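Local structure of uncharacterized protein (Photobacterium profundum, 3R87) at the interface of chains A and B. The protein acts as a thioesterase of the 4-hydroxybenzoyl-CoA thioesterase (hotdog-fold) family, hydrolysing thioester bonds. Coordinates in Å, arbitrary orientation; residue numbers count along the deposited sequence, not the author numbering. Chains: chain A/B, Putative uncharacterized protein.

Contact 1: the interface of chains A and B. Residues chain A 30, 59-63; chain B 26, 30, 62-66.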
loop_
_atom_site.group_PDB
_atom_site.type_symbol
_atom_site.label_atom_id
_atom_site.label_comp_id
_atom_site.label_asym_id
_atom_site.label_seq_id
_atom_site.Cartn_x
_atom_site.Cartn_y
_atom_site.Cartn_z
ATOM N N LEU A 30 -7.378 -4.917 -6.982
ATOM C CA LEU A 30 -6.991 -6.300 -6.808
ATOM C C LEU A 30 -6.846 -6.688 -5.362
ATOM O O LEU A 30 -7.057 -7.856 -5.001
ATOM C CB LEU A 30 -5.730 -6.694 -7.584
ATOM C CG LEU A 30 -5.906 -7.059 -9.057
ATOM C CD1 LEU A 30 -4.456 -6.898 -9.641
ATOM C CD2 LEU A 30 -6.636 -8.386 -9.264
ATOM N N VAL A 59 -2.553 -16.054 -7.641
ATOM C CA VAL A 59 -3.179 -15.598 -8.848
ATOM C C VAL A 59 -2.231 -15.879 -9.997
ATOM O O VAL A 59 -1.086 -15.383 -9.997
ATOM C CB VAL A 59 -3.564 -14.102 -8.735
ATOM C CG1 VAL A 59 -4.044 -13.583 -10.049
ATOM C CG2 VAL A 59 -4.634 -13.858 -7.640
ATOM N N TYR A 60 -2.700 -16.618 -10.994
ATOM C CA TYR A 60 -1.984 -16.852 -12.211
ATOM C C TYR A 60 -2.310 -15.840 -13.297
ATOM O O TYR A 60 -1.426 -15.356 -13.981
ATOM C CB TYR A 60 -2.276 -18.327 -12.643
ATOM C CG TYR A 60 -1.711 -18.624 -14.002
ATOM C CD1 TYR A 60 -0.361 -18.362 -14.280
ATOM C CD2 TYR A 60 -2.553 -19.118 -14.995
ATOM C CE1 TYR A 60 0.209 -18.612 -15.581
ATOM C CE2 TYR A 60 -1.996 -19.446 -16.308
ATOM C CZ TYR A 60 -0.623 -19.116 -16.541
ATOM O OH TYR A 60 -0.103 -19.395 -17.805
ATOM N N LYS A 61 -3.604 -15.506 -13.441
ATOM C CA LYS A 61 -4.029 -14.537 -14.428
ATOM C C LYS A 61 -5.062 -13.631 -13.799
ATOM O O LYS A 61 -5.900 -14.084 -13.009
ATOM C CB LYS A 61 -4.600 -15.189 -15.692
ATOM C CG LYS A 61 -3.515 -15.803 -16.533
ATOM C CD LYS A 61 -4.090 -16.366 -17.853
ATOM C CE LYS A 61 -2.986 -16.904 -18.748
ATOM N NZ LYS A 61 -3.583 -17.396 -20.018
ATOM N N ALA A 62 -5.036 -12.362 -14.203
ATOM C CA ALA A 62 -6.065 -11.387 -13.816
ATOM C C ALA A 62 -6.312 -10.493 -14.998
ATOM O O ALA A 62 -5.397 -9.743 -15.399
ATOM C CB ALA A 62 -5.674 -10.593 -12.597
ATOM N N ASN A 63 -7.523 -10.516 -15.524
ATOM C CA ASN A 63 -7.926 -9.660 -16.639
ATOM C C ASN A 63 -8.885 -8.647 -16.089
ATOM O O ASN A 63 -10.016 -9.043 -15.679
ATOM C CB ASN A 63 -8.551 -10.422 -17.801
ATOM C CG ASN A 63 -7.538 -11.299 -18.497
ATOM O OD1 ASN A 63 -6.315 -11.154 -18.290
ATOM N ND2 ASN A 63 -7.931 -11.928 -19.465
ATOM N N HIS B 26 0.816 -9.733 -5.226
ATOM C CA HIS B 26 0.612 -9.514 -6.669
ATOM C C HIS B 26 0.086 -8.160 -7.068
ATOM O O HIS B 26 0.471 -7.667 -8.144
ATOM C CB HIS B 26 -0.170 -10.668 -7.308
ATOM C CG HIS B 26 -1.626 -10.708 -6.931
ATOM N ND1 HIS B 26 -2.079 -11.339 -5.805
ATOM C CD2 HIS B 26 -2.721 -10.152 -7.515
ATOM C CE1 HIS B 26 -3.396 -11.138 -5.722
ATOM N NE2 HIS B 26 -3.845 -10.413 -6.716
ATOM N N LEU B 30 1.244 -3.978 -10.487
ATOM C CA LEU B 30 0.657 -2.886 -11.232
ATOM C C LEU B 30 1.172 -1.541 -10.798
ATOM O O LEU B 30 1.227 -0.599 -11.605
ATOM C CB LEU B 30 -0.875 -2.885 -11.228
ATOM C CG LEU B 30 -1.573 -3.787 -12.245
ATOM C CD1 LEU B 30 -3.020 -3.943 -11.650
ATOM C CD2 LEU B 30 -1.421 -3.299 -13.685
ATOM N N ALA B 62 -6.273 -4.038 -18.007
ATOM C CA ALA B 62 -4.979 -4.630 -17.638
ATOM C C ALA B 62 -5.145 -6.122 -17.633
ATOM O O ALA B 62 -5.907 -6.650 -16.795
ATOM C CB ALA B 62 -4.475 -4.127 -16.310
ATOM N N ASN B 63 -4.423 -6.808 -18.500
ATOM C CA ASN B 63 -4.437 -8.269 -18.572
ATOM C C ASN B 63 -3.107 -8.745 -18.067
ATOM O O ASN B 63 -2.073 -8.488 -18.750
ATOM C CB ASN B 63 -4.711 -8.811 -19.969
ATOM C CG ASN B 63 -6.124 -8.513 -20.412
ATOM O OD1 ASN B 63 -6.986 -8.135 -19.592
ATOM N ND2 ASN B 63 -6.455 -8.935 -21.508
ATOM N N MET B 64 -3.070 -9.375 -16.923
ATOM C CA MET B 64 -1.872 -9.752 -16.173
ATOM C C MET B 64 -1.690 -11.254 -16.179
ATOM O O MET B 64 -2.676 -12.017 -16.000
ATOM C CB MET B 64 -2.012 -9.246 -14.708
ATOM C CG MET B 64 -2.239 -7.753 -14.506
ATOM S SD MET B 64 -0.841 -6.712 -14.946
ATOM C CE MET B 64 0.286 -7.115 -13.603
ATOM N N ILE B 65 -0.431 -11.698 -16.301
ATOM C CA ILE B 65 -0.027 -13.060 -16.108
ATOM C C ILE B 65 1.077 -13.032 -15.059
ATOM O O ILE B 65 2.061 -12.312 -15.228
ATOM C CB ILE B 65 0.447 -13.742 -17.365
ATOM C CG1 ILE B 65 -0.495 -13.554 -18.543
ATOM C CG2 ILE B 65 0.745 -15.228 -17.055
ATOM C CD1 ILE B 65 0.075 -13.965 -19.880
ATOM N N PHE B 66 0.952 -13.820 -14.010
ATOM C CA PHE B 66 1.911 -13.909 -12.911
ATOM C C PHE B 66 2.510 -15.291 -13.010
ATOM O O PHE B 66 1.859 -16.265 -12.641
ATOM C CB PHE B 66 1.263 -13.661 -11.560
ATOM C CG PHE B 66 0.491 -12.385 -11.469
ATOM C CD1 PHE B 66 1.061 -11.174 -11.117
ATOM C CD2 PHE B 66 -0.873 -12.390 -11.774
ATOM C CE1 PHE B 66 0.306 -10.010 -11.048
ATOM C CE2 PHE B 66 -1.618 -11.251 -11.677
ATOM C CZ PHE B 66 -1.070 -10.033 -11.315
HETATM O O HOH W 1 -6.598 -10.231 -6.441
HETATM O O HOH W 2 -4.118 -12.610 -18.353
#
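In this hotdog-fold thioesterase, strand 56-66 of each chain pairs antiparallel with its twin about a two-fold axis, so that the sheets of the two subunits join edge to edge. Backbone hydrogen bonds carry the pairing. B:Phe66 N donates to A:Tyr60 O at 2.8 Å in an almost straight bond, 175° at the hydrogen. Around A:Ala62 the bonding is reciprocal: its N donates to B:Met64 O at 3.0 Å, and its O accepts from B:Met64 N at 2.8 Å. In each bond the donor stands above the carbonyl plane.

At the axis the carboxamides of A:Asn63 and B:Asn63 stack, their planes 22° apart and CG to CG 3.7 Å. Both have CG anti to the carbonyl carbon (chi1 -68°), the same in each chain as expected of the two-fold, and this helps set the two carboxamides obliquely across each other.

Apolar packing divides at A:Val59. CG2 sits over one face of the B:His26 imidazole, offset toward the rim and 3.6 Å from CE1, in a CH-pi contact, while CG1 lies alongside B:Phe66, whose own ring is backed by B:His26 CB. Further out, B:Ile65 CG2 runs beside the A:Tyr60 ring, 3.7 Å from CE1. A:Leu30 and B:Leu30 cross at about a right angle, touching through their CD1 methyls.

Water extends the polar network. One water, in the imidazole plane, links B:His26 NE2 to A:Leu30 O; another joins A:Asn63 OD1, at 2.6 Å, to B:Met64 O.

Contact 2: the interface of chains A and B. Residues chain A 25, 27, 30-31; chain B 27, 30-31, 34.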
loop_
_atom_site.group_PDB
_atom_site.type_symbol
_atom_site.label_atom_id
_atom_site.label_comp_id
_atom_site.label_asym_id
_atom_site.label_seq_id
_atom_site.Cartn_x
_atom_site.Cartn_y
_atom_site.Cartn_z
ATOM N N TYR A 25 -7.005 4.479 -6.548
ATOM C CA TYR A 25 -5.814 4.122 -7.288
ATOM C C TYR A 25 -5.965 2.678 -7.779
ATOM O O TYR A 25 -6.175 1.766 -6.954
ATOM C CB TYR A 25 -4.617 4.343 -6.335
ATOM C CG TYR A 25 -3.293 3.910 -6.913
ATOM C CD1 TYR A 25 -2.794 4.453 -8.055
ATOM C CD2 TYR A 25 -2.525 2.956 -6.220
ATOM C CE1 TYR A 25 -1.516 3.975 -8.552
ATOM C CE2 TYR A 25 -1.300 2.510 -6.695
ATOM C CZ TYR A 25 -0.841 3.033 -7.872
ATOM O OH TYR A 25 0.348 2.515 -8.391
ATOM N N PRO A 27 -4.474 -0.187 -8.748
ATOM C CA PRO A 27 -3.986 -1.451 -8.205
ATOM C C PRO A 27 -4.722 -1.899 -6.972
ATOM O O PRO A 27 -4.790 -3.098 -6.637
ATOM C CB PRO A 27 -2.521 -1.200 -7.925
ATOM C CG PRO A 27 -2.167 -0.138 -8.939
ATOM C CD PRO A 27 -3.368 0.787 -8.934
ATOM N N LEU A 30 -7.378 -4.917 -6.982
ATOM C CA LEU A 30 -6.991 -6.300 -6.808
ATOM C C LEU A 30 -6.846 -6.688 -5.362
ATOM O O LEU A 30 -7.057 -7.856 -5.001
ATOM C CB LEU A 30 -5.730 -6.694 -7.584
ATOM C CG LEU A 30 -5.906 -7.059 -9.057
ATOM C CD1 LEU A 30 -4.456 -6.898 -9.641
ATOM C CD2 LEU A 30 -6.636 -8.386 -9.264
ATOM N N LYS A 31 -6.496 -5.717 -4.489
ATOM C CA LYS A 31 -6.496 -6.007 -3.047
ATOM C C LYS A 31 -7.922 -6.356 -2.573
ATOM O O LYS A 31 -8.110 -7.298 -1.794
ATOM C CB LYS A 31 -5.986 -4.793 -2.247
ATOM C CG LYS A 31 -4.583 -4.424 -2.558
ATOM C CD LYS A 31 -4.136 -3.184 -1.798
ATOM C CE LYS A 31 -2.672 -2.828 -2.160
ATOM N NZ LYS A 31 -1.975 -1.984 -1.116
ATOM N N PRO B 27 -0.816 -7.484 -6.317
ATOM C CA PRO B 27 -1.268 -6.168 -6.758
ATOM C C PRO B 27 -0.152 -5.170 -6.911
ATOM O O PRO B 27 -0.237 -4.191 -7.679
ATOM C CB PRO B 27 -2.264 -5.739 -5.703
ATOM C CG PRO B 27 -2.795 -7.058 -5.195
ATOM C CD PRO B 27 -1.567 -7.943 -5.120
ATOM N N LEU B 30 1.244 -3.978 -10.487
ATOM C CA LEU B 30 0.657 -2.886 -11.232
ATOM C C LEU B 30 1.172 -1.541 -10.798
ATOM O O LEU B 30 1.227 -0.599 -11.605
ATOM C CB LEU B 30 -0.875 -2.885 -11.228
ATOM C CG LEU B 30 -1.573 -3.787 -12.245
ATOM C CD1 LEU B 30 -3.020 -3.943 -11.650
ATOM C CD2 LEU B 30 -1.421 -3.299 -13.685
ATOM N N LYS B 31 1.579 -1.414 -9.516
ATOM C CA LYS B 31 2.236 -0.170 -9.085
ATOM C C LYS B 31 3.558 0.028 -9.854
ATOM O O LYS B 31 3.865 1.142 -10.296
ATOM C CB LYS B 31 2.538 -0.208 -7.574
ATOM C CG LYS B 31 1.323 -0.305 -6.729
ATOM C CD LYS B 31 1.662 -0.405 -5.249
ATOM C CE LYS B 31 0.367 -0.515 -4.405
ATOM N NZ LYS B 31 0.542 -0.093 -2.963
ATOM N N GLU B 34 2.959 1.179 -13.261
ATOM C CA GLU B 34 2.597 2.582 -13.265
ATOM C C GLU B 34 3.857 3.461 -13.206
ATOM O O GLU B 34 3.976 4.422 -13.986
ATOM C CB GLU B 34 1.629 2.886 -12.127
ATOM C CG GLU B 34 0.930 4.214 -12.250
ATOM C CD GLU B 34 1.794 5.457 -11.907
ATOM O OE1 GLU B 34 2.620 5.388 -11.045
ATOM O OE2 GLU B 34 1.586 6.543 -12.490
HETATM O O HOH W 3 2.249 4.370 -8.612
#
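Two prolines and two leucines interlock at the core of this helix-start interface of the hotdog dimer. A:Pro27 CG, at the tip of the pyrrolidine, meets B:Leu30 CB at 3.8 Å, and the two side chains cross obliquely. The two-fold axis repeats the pair: B:Pro27 CG lies 3.8 Å from A:Leu30 CB. Each proline thus rests on the root of the opposing leucine, leaving the leucine branches to reach the partner's leucine. Between the prolines themselves, A:Pro27 CB approaches the carbonyl oxygen B:Pro27 O at 3.8 Å. This is packing without a direct polar bond, since the N and O atoms of the two sides do not come within bonding distance of each other.

Beside this core, A:Tyr25 crosses the aliphatic stem of B:Lys31 at about a right angle. Its ring carbon CE2 is 3.8 Å from B:Lys31 CG, and its phenol oxygen OH reaches B:Lys31 CA at 3.4 Å. The same OH joins a water at 2.7 Å, which in turn bonds B:Glu34 OE1 at 2.7 Å, so a water bridges the phenol and the carboxylate across the interface.

Torsions and neighbours set these positions. A:Tyr25 has CG anti to its backbone N (chi1 175°), and A:Pro27 CD lies over the centre of one ring face, bracing the ring from within its own chain. B:Glu34 has CG anti to N (chi1 -165°) and then bends at chi2 (-76°), so that the carboxylate turns toward the water held by A:Tyr25 OH. A:Lys31 and B:Lys31 are both extended beyond CG and cross at about a right angle, bringing A:Lys31 NZ and B:Lys31 NZ to 3.7 Å; such proximity of two amines could favour a lowered pKa in one of them.

In the fold, A:Tyr25, A:Pro27 and B:Pro27 belong to the loop leading into helix 28-41, whose first turns supply A:Leu30, B:Leu30, A:Lys31, B:Lys31 and B:Glu34.

The C-alpha centres of contact 1 and contact 2 are about 10 Å apart, and A:Leu30 and B:Leu30 belong to both. Contact 1 is mainly strand 56-66 of each chain, with B:His26 from the loop before helix 28-41, whereas contact 2 brings together other residues of that loop and the first turns of the helices. The shared leucines therefore tie the strand seam to the helix starts, making the two contacts neighbouring parts of one two-fold interface. Pairing by both strand and helix start is consistent with the dimer expected of hotdog thioesterases; the deposited assembly contains four copies, so this dimer would be part of a tetramer.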